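Local coordinates for putative 2OG-Fe(II) oxygenase family protein (Caulobacter crescentus CB15, PDB 3OOX) that probably uses iron(II), 2-oxoglutarate and dioxygen to oxidise L-arginine and to form ethylene, at residues 153-163 / 271-282. Numbering follows the deposited sequence.
Sequences LKLERDFFKPT and FASDYEIKTLQN. With EDO (1,2-ethanediol), chain J; EDO (1,2-ethanediol), chain H.
Thr163 and Ala272 form one end of a contact that illustrates how two irregular connections can be joined: a hydrogen bond at each extremity and apolar side chains between. Ala272 N donates to Thr163 O at 2.8 Å, while 153-163 and 271-282 are pinned at their other ends by Asn282 ND2, which gives a bent bond (N-H...O 132°) to Leu153 O at 2.9 Å. The amide is tilted so that this oxygen lies out of its plane.

Aromatic contacts gather round Thr163. Its CB sits over the centre of one face of the Tyr275 ring in a CH-pi contact, 3.8 Å from the centroid, and CG2 reaches the CE1-CZ side of the same ring. A chi1 of 80° turns OG1 back to donate to Phe160 O, which fixes the rotation of the threonine and hands the methyl to the tyrosine. Replacing Tyr275 by an alanine would probably leave one flank of Thr163 without its aromatic cover and open a gap beside Phe159 CZ. Phe160 CD1 meets the edge of the Phe271 ring, near its plane, 4.0 Å from Phe271 CE1.

The apolar cluster centres on Leu280, whose two methyls divide the work: CD1 faces Leu155 CD1 at 3.9 Å and, more loosely, Leu153 CD1, whereas CD2 touches Phe159 CZ at 3.6 Å.

Phe160 continues this apolar layer onto helices 127-152 and 233-238. The arrangement joins the Schellman-capped exit of helix 127-152, and the overlapping type I turns that follow it, to the chain leaving core strand 262-269 of the double-stranded beta-helix (cupin) fold of 2-oxoglutarate oxygenases.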
loop_
_atom_site.group_PDB
_atom_site.type_symbol
_atom_site.label_atom_id
_atom_site.label_comp_id
_atom_site.label_asym_id
_atom_site.label_seq_id
_atom_site.Cartn_x
_atom_site.Cartn_y
_atom_site.Cartn_z
ATOM N N LEU A 153 -13.651 -5.332 -14.653
ATOM C CA LEU A 153 -14.935 -5.514 -14.001
ATOM C C LEU A 153 -16.116 -5.119 -14.884
ATOM O O LEU A 153 -17.258 -5.139 -14.427
ATOM C CB LEU A 153 -14.977 -4.695 -12.699
ATOM C CG LEU A 153 -14.038 -5.187 -11.589
ATOM C CD1 LEU A 153 -14.033 -4.185 -10.433
ATOM C CD2 LEU A 153 -14.460 -6.547 -11.079
ATOM N N LYS A 154 -15.840 -4.756 -16.139
ATOM C CA LYS A 154 -16.875 -4.363 -17.122
ATOM C C LYS A 154 -17.605 -3.099 -16.703
ATOM O O LYS A 154 -18.810 -2.918 -16.966
ATOM C CB LYS A 154 -17.827 -5.525 -17.425
ATOM C CG LYS A 154 -17.087 -6.797 -17.809
ATOM C CD LYS A 154 -18.044 -7.966 -18.022
ATOM C CE LYS A 154 -17.296 -9.214 -18.450
ATOM N NZ LYS A 154 -16.871 -9.126 -19.891
ATOM N N LEU A 155 -16.847 -2.209 -16.071
ATOM C CA LEU A 155 -17.280 -0.874 -15.704
ATOM C C LEU A 155 -16.736 0.158 -16.701
ATOM O O LEU A 155 -15.817 -0.133 -17.468
ATOM C CB LEU A 155 -16.781 -0.504 -14.280
ATOM C CG LEU A 155 -17.127 -1.463 -13.116
ATOM C CD1 LEU A 155 -16.464 -0.984 -11.840
ATOM C CD2 LEU A 155 -18.645 -1.628 -12.873
ATOM N N GLU A 156 -17.275 1.370 -16.649
ATOM C CA GLU A 156 -16.664 2.508 -17.338
ATOM C C GLU A 156 -15.194 2.621 -16.938
ATOM O O GLU A 156 -14.854 2.455 -15.766
ATOM C CB GLU A 156 -17.386 3.815 -17.008
ATOM C CG GLU A 156 -18.772 3.886 -17.586
ATOM C CD GLU A 156 -18.786 3.907 -19.102
ATOM O OE1 GLU A 156 -18.041 4.724 -19.686
ATOM O OE2 GLU A 156 -19.543 3.106 -19.702
ATOM N N ARG A 157 -14.323 2.892 -17.908
ATOM C CA ARG A 157 -12.879 2.962 -17.632
ATOM C C ARG A 157 -12.527 3.956 -16.525
ATOM O O ARG A 157 -11.586 3.737 -15.774
ATOM C CB ARG A 157 -12.099 3.289 -18.914
ATOM C CG ARG A 157 -10.602 3.373 -18.722
ATOM C CD ARG A 157 -9.881 3.489 -20.062
ATOM N NE ARG A 157 -8.498 3.867 -19.876
ATOM C CZ ARG A 157 -7.568 3.849 -20.811
ATOM N NH1 ARG A 157 -7.851 3.434 -22.043
ATOM N NH2 ARG A 157 -6.351 4.255 -20.511
ATOM N N ASP A 158 -13.247 5.071 -16.472
ATOM C CA ASP A 158 -13.038 6.108 -15.464
ATOM C C ASP A 158 -13.878 5.948 -14.193
ATOM O O ASP A 158 -13.932 6.883 -13.392
ATOM C CB ASP A 158 -13.240 7.512 -16.038
ATOM C CG ASP A 158 -14.674 7.801 -16.437
ATOM O OD1 ASP A 158 -15.511 6.864 -16.452
ATOM O OD2 ASP A 158 -14.962 8.974 -16.779
ATOM N N PHE A 159 -14.453 4.768 -13.988
ATOM C CA PHE A 159 -15.327 4.520 -12.820
ATOM C C PHE A 159 -14.744 5.005 -11.505
ATOM O O PHE A 159 -15.467 5.571 -10.659
ATOM C CB PHE A 159 -15.671 3.033 -12.718
ATOM C CG PHE A 159 -16.482 2.664 -11.519
ATOM C CD1 PHE A 159 -15.866 2.343 -10.297
ATOM C CD2 PHE A 159 -17.863 2.628 -11.580
ATOM C CE1 PHE A 159 -16.637 2.003 -9.184
ATOM C CE2 PHE A 159 -18.612 2.292 -10.466
ATOM C CZ PHE A 159 -17.991 1.992 -9.270
ATOM N N PHE A 160 -13.469 4.695 -11.268
ATOM C CA PHE A 160 -12.881 4.961 -9.970
ATOM C C PHE A 160 -12.499 6.408 -9.772
ATOM O O PHE A 160 -12.237 6.802 -8.653
ATOM C CB PHE A 160 -11.693 4.043 -9.705
ATOM C CG PHE A 160 -12.099 2.642 -9.447
ATOM C CD1 PHE A 160 -12.727 2.302 -8.246
ATOM C CD2 PHE A 160 -11.891 1.672 -10.419
ATOM C CE1 PHE A 160 -13.133 1.028 -8.018
ATOM C CE2 PHE A 160 -12.301 0.379 -10.196
ATOM C CZ PHE A 160 -12.921 0.064 -8.979
ATOM N N LYS A 161 -12.452 7.205 -10.840
ATOM C CA LYS A 161 -11.954 8.582 -10.746
ATOM C C LYS A 161 -12.574 9.391 -9.572
ATOM O O LYS A 161 -11.827 9.884 -8.718
ATOM C CB LYS A 161 -12.156 9.298 -12.088
ATOM C CG LYS A 161 -11.528 10.659 -12.132
ATOM C CD LYS A 161 -11.880 11.400 -13.412
ATOM C CE LYS A 161 -11.128 12.694 -13.491
ATOM N NZ LYS A 161 -11.740 13.692 -12.562
ATOM N N PRO A 162 -13.926 9.533 -9.499
ATOM C CA PRO A 162 -14.477 10.290 -8.387
ATOM C C PRO A 162 -14.309 9.584 -7.059
ATOM O O PRO A 162 -14.277 10.248 -6.034
ATOM C CB PRO A 162 -15.967 10.435 -8.752
ATOM C CG PRO A 162 -16.221 9.365 -9.733
ATOM C CD PRO A 162 -14.974 9.091 -10.444
ATOM N N THR A 163 -14.201 8.257 -7.087
ATOM C CA THR A 163 -14.168 7.460 -5.857
ATOM C C THR A 163 -12.877 7.635 -5.094
ATOM O O THR A 163 -12.896 7.425 -3.886
ATOM C CB THR A 163 -14.380 5.956 -6.115
ATOM O OG1 THR A 163 -13.171 5.357 -6.574
ATOM C CG2 THR A 163 -15.486 5.713 -7.190
ATOM N N PHE A 271 -10.131 5.156 -0.906
ATOM C CA PHE A 271 -11.230 5.916 -1.449
ATOM C C PHE A 271 -11.359 7.270 -0.667
ATOM O O PHE A 271 -10.915 7.447 0.459
ATOM C CB PHE A 271 -12.557 5.167 -1.274
ATOM C CG PHE A 271 -12.725 3.961 -2.142
ATOM C CD1 PHE A 271 -12.531 4.027 -3.503
ATOM C CD2 PHE A 271 -13.181 2.754 -1.610
ATOM C CE1 PHE A 271 -12.699 2.921 -4.312
ATOM C CE2 PHE A 271 -13.411 1.657 -2.441
ATOM C CZ PHE A 271 -13.134 1.729 -3.789
ATOM N N ALA A 272 -12.045 8.219 -1.300
ATOM C CA ALA A 272 -12.573 9.390 -0.632
ATOM C C ALA A 272 -13.408 9.009 0.597
ATOM O O ALA A 272 -14.219 8.080 0.560
ATOM C CB ALA A 272 -13.441 10.170 -1.625
ATOM N N SER A 273 -13.205 9.745 1.673
ATOM C CA SER A 273 -13.854 9.480 2.961
ATOM C C SER A 273 -15.374 9.393 2.884
ATOM O O SER A 273 -15.988 8.540 3.509
ATOM C CB SER A 273 -13.499 10.569 3.951
ATOM O OG SER A 273 -12.139 10.507 4.248
ATOM N N ASP A 274 -15.958 10.274 2.077
ATOM C CA ASP A 274 -17.390 10.311 1.869
ATOM C C ASP A 274 -17.953 9.447 0.736
ATOM O O ASP A 274 -19.159 9.537 0.416
ATOM C CB ASP A 274 -17.861 11.784 1.727
ATOM C CG ASP A 274 -17.208 12.541 0.565
ATOM O OD1 ASP A 274 -16.415 11.922 -0.171
ATOM O OD2 ASP A 274 -17.557 13.753 0.353
ATOM N N TYR A 275 -17.113 8.606 0.129
ATOM C CA TYR A 275 -17.549 7.710 -0.934
ATOM C C TYR A 275 -18.369 6.580 -0.309
ATOM O O TYR A 275 -17.893 5.880 0.592
ATOM C CB TYR A 275 -16.369 7.117 -1.678
ATOM C CG TYR A 275 -16.773 6.096 -2.710
ATOM C CD1 TYR A 275 -17.552 6.451 -3.784
ATOM C CD2 TYR A 275 -16.334 4.775 -2.638
ATOM C CE1 TYR A 275 -17.919 5.542 -4.735
ATOM C CE2 TYR A 275 -16.676 3.862 -3.590
ATOM C CZ TYR A 275 -17.466 4.239 -4.646
ATOM O OH TYR A 275 -17.822 3.307 -5.613
ATOM N N GLU A 276 -19.613 6.422 -0.770
ATOM C CA GLU A 276 -20.454 5.332 -0.317
ATOM C C GLU A 276 -20.087 4.080 -1.119
ATOM O O GLU A 276 -20.185 4.024 -2.372
ATOM C CB GLU A 276 -21.946 5.642 -0.498
ATOM C CG GLU A 276 -22.807 4.447 -0.118
ATOM C CD GLU A 276 -24.315 4.698 -0.265
ATOM O OE1 GLU A 276 -24.796 4.656 -1.404
ATOM O OE2 GLU A 276 -24.981 4.912 0.746
ATOM N N ILE A 277 -19.608 3.082 -0.377
ATOM C CA ILE A 277 -19.324 1.773 -0.912
ATOM C C ILE A 277 -20.626 0.990 -0.926
ATOM O O ILE A 277 -21.153 0.612 0.128
ATOM C CB ILE A 277 -18.226 1.005 -0.081
ATOM C CG1 ILE A 277 -16.950 1.840 0.030
ATOM C CG2 ILE A 277 -17.963 -0.385 -0.665
ATOM C CD1 ILE A 277 -15.953 1.241 1.018
ATOM N N LYS A 278 -21.130 0.765 -2.131
ATOM C CA LYS A 278 -22.370 0.042 -2.374
ATOM C C LYS A 278 -22.075 -1.038 -3.417
ATOM O O LYS A 278 -21.479 -0.783 -4.465
ATOM C CB LYS A 278 -23.470 1.004 -2.832
ATOM C CG LYS A 278 -24.763 0.300 -3.226
ATOM C CD LYS A 278 -25.859 1.312 -3.560
ATOM C CE LYS A 278 -27.179 0.603 -3.839
ATOM N NZ LYS A 278 -27.095 -0.297 -5.035
ATOM N N THR A 279 -22.468 -2.270 -3.105
ATOM C CA THR A 279 -22.018 -3.420 -3.885
ATOM C C THR A 279 -22.288 -3.248 -5.369
ATOM O O THR A 279 -23.405 -2.875 -5.777
ATOM C CB THR A 279 -22.700 -4.710 -3.404
ATOM O OG1 THR A 279 -22.706 -4.727 -1.961
ATOM C CG2 THR A 279 -21.985 -5.944 -4.011
ATOM N N LEU A 280 -21.281 -3.534 -6.189
ATOM C CA LEU A 280 -21.462 -3.463 -7.640
ATOM C C LEU A 280 -22.497 -4.503 -8.045
ATOM O O LEU A 280 -22.372 -5.692 -7.739
ATOM C CB LEU A 280 -20.147 -3.712 -8.366
ATOM C CG LEU A 280 -19.035 -2.672 -8.141
ATOM C CD1 LEU A 280 -17.759 -3.140 -8.803
ATOM C CD2 LEU A 280 -19.439 -1.294 -8.667
ATOM N N GLN A 281 -23.532 -4.067 -8.766
ATOM C CA GLN A 281 -24.608 -4.986 -9.061
ATOM C C GLN A 281 -24.169 -6.100 -9.981
ATOM O O GLN A 281 -24.687 -7.205 -9.885
ATOM C CB GLN A 281 -25.847 -4.259 -9.596
ATOM C CG GLN A 281 -26.705 -3.685 -8.456
ATOM C CD GLN A 281 -27.329 -4.782 -7.570
ATOM O OE1 GLN A 281 -27.927 -5.748 -8.070
ATOM N NE2 GLN A 281 -27.186 -4.635 -6.251
ATOM N N ASN A 282 -23.183 -5.839 -10.844
ATOM C CA ASN A 282 -22.679 -6.908 -11.711
ATOM C C ASN A 282 -21.792 -7.931 -10.997
ATOM O O ASN A 282 -21.426 -8.951 -11.585
ATOM C CB ASN A 282 -22.042 -6.354 -12.996
ATOM C CG ASN A 282 -20.743 -5.646 -12.766
ATOM O OD1 ASN A 282 -20.279 -5.507 -11.633
ATOM N ND2 ASN A 282 -20.134 -5.170 -13.862
HETATM C C1 EDO J . -18.074 7.589 -14.153
HETATM O O1 EDO J . -17.522 6.403 -14.718
HETATM C C2 EDO J . -17.147 8.115 -13.071
HETATM O O2 EDO J . -16.026 8.782 -13.668
HETATM C C1 EDO H . -23.089 -0.662 -10.618
HETATM O O1 EDO H . -23.705 -1.297 -9.463
HETATM C C2 EDO H . -22.098 -1.536 -11.414
HETATM O O2 EDO H . -22.633 -2.811 -11.828
#